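Glycosyl hydrolase, family 31/fibronectin type III domain protein (Clostridium perfringens, PDB 4LKS) binds galactose through a calcium-containing beta-sandwich module of family 32, one part of a larger enzyme that probably hydrolyses glycosides as a family 31 member. Local coordinates at residues G90-E98 with E108-V116. Residues are numbered along the deposited sequence; the frame is centred on the assembly and turned at random. Where two conformers were deposited one is given.
Sequences GHVTEYKIE and EVRTGNLEV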
loop_
_atom_site.group_PDB
_atom_site.type_symbol
_atom_site.label_atom_id
_atom_site.label_comp_id
_atom_site.label_asym_id
_atom_site.label_seq_id
_atom_site.Cartn_x
_atom_site.Cartn_y
_atom_site.Cartn_z
ATOM N N GLY A 90 10.383 5.328 -4.161
ATOM C CA GLY A 90 8.969 5.283 -3.851
ATOM C C GLY A 90 8.637 4.599 -2.541
ATOM O O GLY A 90 7.463 4.466 -2.235
ATOM N N HIS A 91 9.642 4.168 -1.776
ATOM C CA HIS A 91 9.395 3.568 -0.456
ATOM C C HIS A 91 8.531 4.487 0.401
ATOM O O HIS A 91 8.885 5.646 0.635
ATOM C CB HIS A 91 10.705 3.287 0.277
ATOM C CG HIS A 91 11.394 2.032 -0.160
ATOM N ND1 HIS A 91 12.354 1.415 0.609
ATOM C CD2 HIS A 91 11.245 1.267 -1.267
ATOM C CE1 HIS A 91 12.772 0.322 -0.004
ATOM N NE2 HIS A 91 12.116 0.210 -1.145
ATOM N N VAL A 92 7.396 3.982 0.870
ATOM C CA VAL A 92 6.456 4.807 1.628
ATOM C C VAL A 92 6.858 4.854 3.101
ATOM O O VAL A 92 7.067 3.811 3.734
ATOM C CB VAL A 92 5.024 4.267 1.492
ATOM C CG1 VAL A 92 4.081 5.034 2.403
ATOM C CG2 VAL A 92 4.568 4.351 0.021
ATOM N N THR A 93 6.978 6.061 3.656
ATOM C CA THR A 93 7.376 6.190 5.062
ATOM C C THR A 93 6.281 6.761 5.967
ATOM O O THR A 93 6.350 6.615 7.185
ATOM C CB THR A 93 8.682 7.016 5.233
ATOM O OG1 THR A 93 8.398 8.407 5.038
ATOM C CG2 THR A 93 9.739 6.568 4.234
ATOM N N GLU A 94 5.291 7.425 5.377
ATOM C CA GLU A 94 4.118 7.892 6.113
ATOM C C GLU A 94 2.896 7.619 5.242
ATOM O O GLU A 94 2.906 7.888 4.031
ATOM C CB GLU A 94 4.200 9.393 6.469
ATOM C CG GLU A 94 3.155 9.811 7.517
ATOM C CD GLU A 94 2.993 11.318 7.688
ATOM O OE1 GLU A 94 3.538 12.097 6.884
ATOM O OE2 GLU A 94 2.280 11.717 8.634
ATOM N N TYR A 95 1.846 7.069 5.849
ATOM C CA TYR A 95 0.672 6.623 5.104
ATOM C C TYR A 95 -0.629 6.986 5.822
ATOM O O TYR A 95 -0.646 7.318 7.025
ATOM C CB TYR A 95 0.725 5.094 4.880
ATOM C CG TYR A 95 0.713 4.359 6.203
ATOM C CD1 TYR A 95 -0.488 4.087 6.855
ATOM C CD2 TYR A 95 1.892 3.994 6.832
ATOM C CE1 TYR A 95 -0.514 3.468 8.098
ATOM C CE2 TYR A 95 1.879 3.364 8.084
ATOM C CZ TYR A 95 0.665 3.106 8.702
ATOM O OH TYR A 95 0.612 2.501 9.942
ATOM N N LYS A 96 -1.715 6.882 5.069
ATOM C CA LYS A 96 -3.062 6.955 5.609
ATOM C C LYS A 96 -3.854 5.788 5.035
ATOM O O LYS A 96 -3.642 5.376 3.880
ATOM C CB LYS A 96 -3.731 8.295 5.258
ATOM C CG LYS A 96 -5.180 8.409 5.742
ATOM C CD LYS A 96 -5.725 9.822 5.575
ATOM C CE LYS A 96 -5.924 10.186 4.121
ATOM N NZ LYS A 96 -6.597 11.529 4.033
ATOM N N ILE A 97 -4.733 5.236 5.869
ATOM C CA ILE A 97 -5.637 4.179 5.443
ATOM C C ILE A 97 -7.075 4.643 5.622
ATOM O O ILE A 97 -7.460 5.133 6.691
ATOM C CB ILE A 97 -5.426 2.894 6.252
ATOM C CG1 ILE A 97 -4.059 2.294 5.930
ATOM C CG2 ILE A 97 -6.529 1.878 5.936
ATOM C CD1 ILE A 97 -3.634 1.205 6.868
ATOM N N GLU A 98 -7.867 4.492 4.562
ATOM C CA GLU A 98 -9.305 4.761 4.616
ATOM C C GLU A 98 -10.008 3.523 4.090
ATOM O O GLU A 98 -9.465 2.822 3.246
ATOM C CB GLU A 98 -9.673 5.928 3.704
ATOM C CG GLU A 98 -9.131 7.263 4.122
ATOM C CD GLU A 98 -9.209 8.248 2.976
ATOM O OE1 GLU A 98 -8.331 8.196 2.081
ATOM O OE2 GLU A 98 -10.176 9.032 2.929
ATOM N N GLU A 108 -11.959 7.199 7.843
ATOM C CA GLU A 108 -10.530 7.279 8.111
ATOM C C GLU A 108 -10.204 6.280 9.203
ATOM O O GLU A 108 -10.713 6.363 10.327
ATOM C CB GLU A 108 -10.101 8.688 8.535
ATOM C CG GLU A 108 -8.585 8.810 8.629
ATOM C CD GLU A 108 -8.100 10.226 8.858
ATOM O OE1 GLU A 108 -8.619 11.154 8.207
ATOM O OE2 GLU A 108 -7.181 10.406 9.682
ATOM N N VAL A 109 -9.352 5.323 8.864
ATOM C CA VAL A 109 -9.030 4.246 9.790
ATOM C C VAL A 109 -7.823 4.610 10.663
ATOM O O VAL A 109 -7.888 4.525 11.895
ATOM C CB VAL A 109 -8.784 2.935 9.026
ATOM C CG1 VAL A 109 -8.313 1.861 9.969
ATOM C CG2 VAL A 109 -10.063 2.491 8.293
ATOM N N ARG A 110 -6.729 5.033 10.028
ATOM C CA ARG A 110 -5.530 5.410 10.763
ATOM C C ARG A 110 -4.509 6.066 9.853
ATOM O O ARG A 110 -4.605 6.005 8.619
ATOM C CB ARG A 110 -4.872 4.201 11.441
ATOM C CG ARG A 110 -4.169 3.250 10.476
ATOM C CD ARG A 110 -3.292 2.261 11.234
ATOM N NE ARG A 110 -2.155 2.962 11.820
ATOM C CZ ARG A 110 -1.300 2.434 12.686
ATOM N NH1 ARG A 110 -1.444 1.184 13.101
ATOM N NH2 ARG A 110 -0.297 3.174 13.142
ATOM N N THR A 111 -3.540 6.722 10.475
ATOM C CA THR A 111 -2.314 7.100 9.791
ATOM C C THR A 111 -1.151 6.417 10.502
ATOM O O THR A 111 -1.329 5.774 11.545
ATOM C CB THR A 111 -2.109 8.612 9.776
ATOM O OG1 THR A 111 -2.016 9.083 11.123
ATOM C CG2 THR A 111 -3.284 9.298 9.104
ATOM N N GLY A 112 0.047 6.531 9.940
ATOM C CA GLY A 112 1.203 5.994 10.620
ATOM C C GLY A 112 2.473 6.183 9.824
ATOM O O GLY A 112 2.465 6.762 8.737
ATOM N N ASN A 113 3.565 5.682 10.384
ATOM C CA ASN A 113 4.865 5.798 9.756
ATOM C C ASN A 113 5.547 4.450 9.722
ATOM O O ASN A 113 5.244 3.568 10.533
ATOM C CB ASN A 113 5.738 6.804 10.509
ATOM C CG ASN A 113 5.250 8.227 10.347
ATOM O OD1 ASN A 113 5.698 8.966 9.459
ATOM N ND2 ASN A 113 4.316 8.624 11.196
ATOM N N LEU A 114 6.466 4.297 8.776
ATOM C CA LEU A 114 7.278 3.095 8.667
ATOM C C LEU A 114 8.738 3.480 8.862
ATOM O O LEU A 114 9.190 4.517 8.377
ATOM C CB LEU A 114 7.065 2.403 7.319
ATOM C CG LEU A 114 5.642 1.893 7.050
ATOM C CD1 LEU A 114 5.564 1.261 5.671
ATOM C CD2 LEU A 114 5.187 0.893 8.120
ATOM N N GLU A 115 9.457 2.648 9.601
ATOM C CA GLU A 115 10.830 2.941 9.987
ATOM C C GLU A 115 11.778 2.989 8.797
ATOM O O GLU A 115 11.730 2.134 7.904
ATOM C CB GLU A 115 11.298 1.883 10.977
ATOM C CG GLU A 115 12.679 2.105 11.547
ATOM C CD GLU A 115 13.052 1.015 12.534
ATOM O OE1 GLU A 115 12.131 0.304 13.001
ATOM O OE2 GLU A 115 14.257 0.864 12.834
ATOM N N VAL A 116 12.656 3.989 8.801
ATOM C CA VAL A 116 13.642 4.166 7.742
ATOM C C VAL A 116 15.005 3.660 8.221
ATOM O O VAL A 116 15.289 3.679 9.421
ATOM C CB VAL A 116 13.712 5.645 7.315
ATOM C CG1 VAL A 116 14.758 5.863 6.250
ATOM C CG2 VAL A 116 12.357 6.108 6.794
HETATM O O HOH W 1 2.955 2.263 11.197
HETATM O O HOH W 2 -9.121 11.232 5.755
#
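Tyr95 lays its ring over the backbone of Gly112, its partner in an antiparallel hydrogen-bonded pair. Gly112 CA lies 3.9 Å from the ring centroid and 28° off the normal, a CH-pi contact. The ring reaches across the neighbouring strand because CG sits between the backbone N and the carbonyl carbon (chi1 62°). Gly112 has no side chain, and Gly112 O lies 3.4 Å above the Tyr95 ring plane, toward the rim. Leu114 CD2 approaches the ring obliquely, 4.1 Å from Tyr95 CE2. Tyr95 OH stands over one face of the Arg110 guanidinium, 3.3 Å from Arg110 CZ and offset toward the rim, the planes 53° apart and angles to the nitrogens too poor for hydrogen bonding. Instead, the phenol bonds a water lying in the ring plane, and that water donates to Asn113 O.

Arg110 is held by its own strand: NE and NH2 grip Thr111 O side-on, the oxygen lying in the guanidinium plane, while NH1 bonds Arg132 O. A second water links Lys96 NZ to Glu108 OE1; the charged atoms are 4.7 Å apart.

Behind these side chains runs the hairpin ladder of strands 95-100 and 107-113, the latter outermost within this chain in a five-stranded antiparallel sheet of the F5/8 type C beta-sandwich. The Ile97 N to Arg110 O bond is nearly straight. Ile97 O takes Val109 N at 2.9 Å and, more weakly, Arg110 N at 3.4 Å, the signature of a classic beta bulge. Ile131 of strand 129-138, in the other sheet, touches Tyr95, Ile97 and Arg110. The chemistry thus implies that edge strand 107-113 is secured by backbone bonds, with the tyrosine's hydroxyl served by water and the arginine's positive charge probably stabilised by the two carbonyl oxygens that accept its N-H groups.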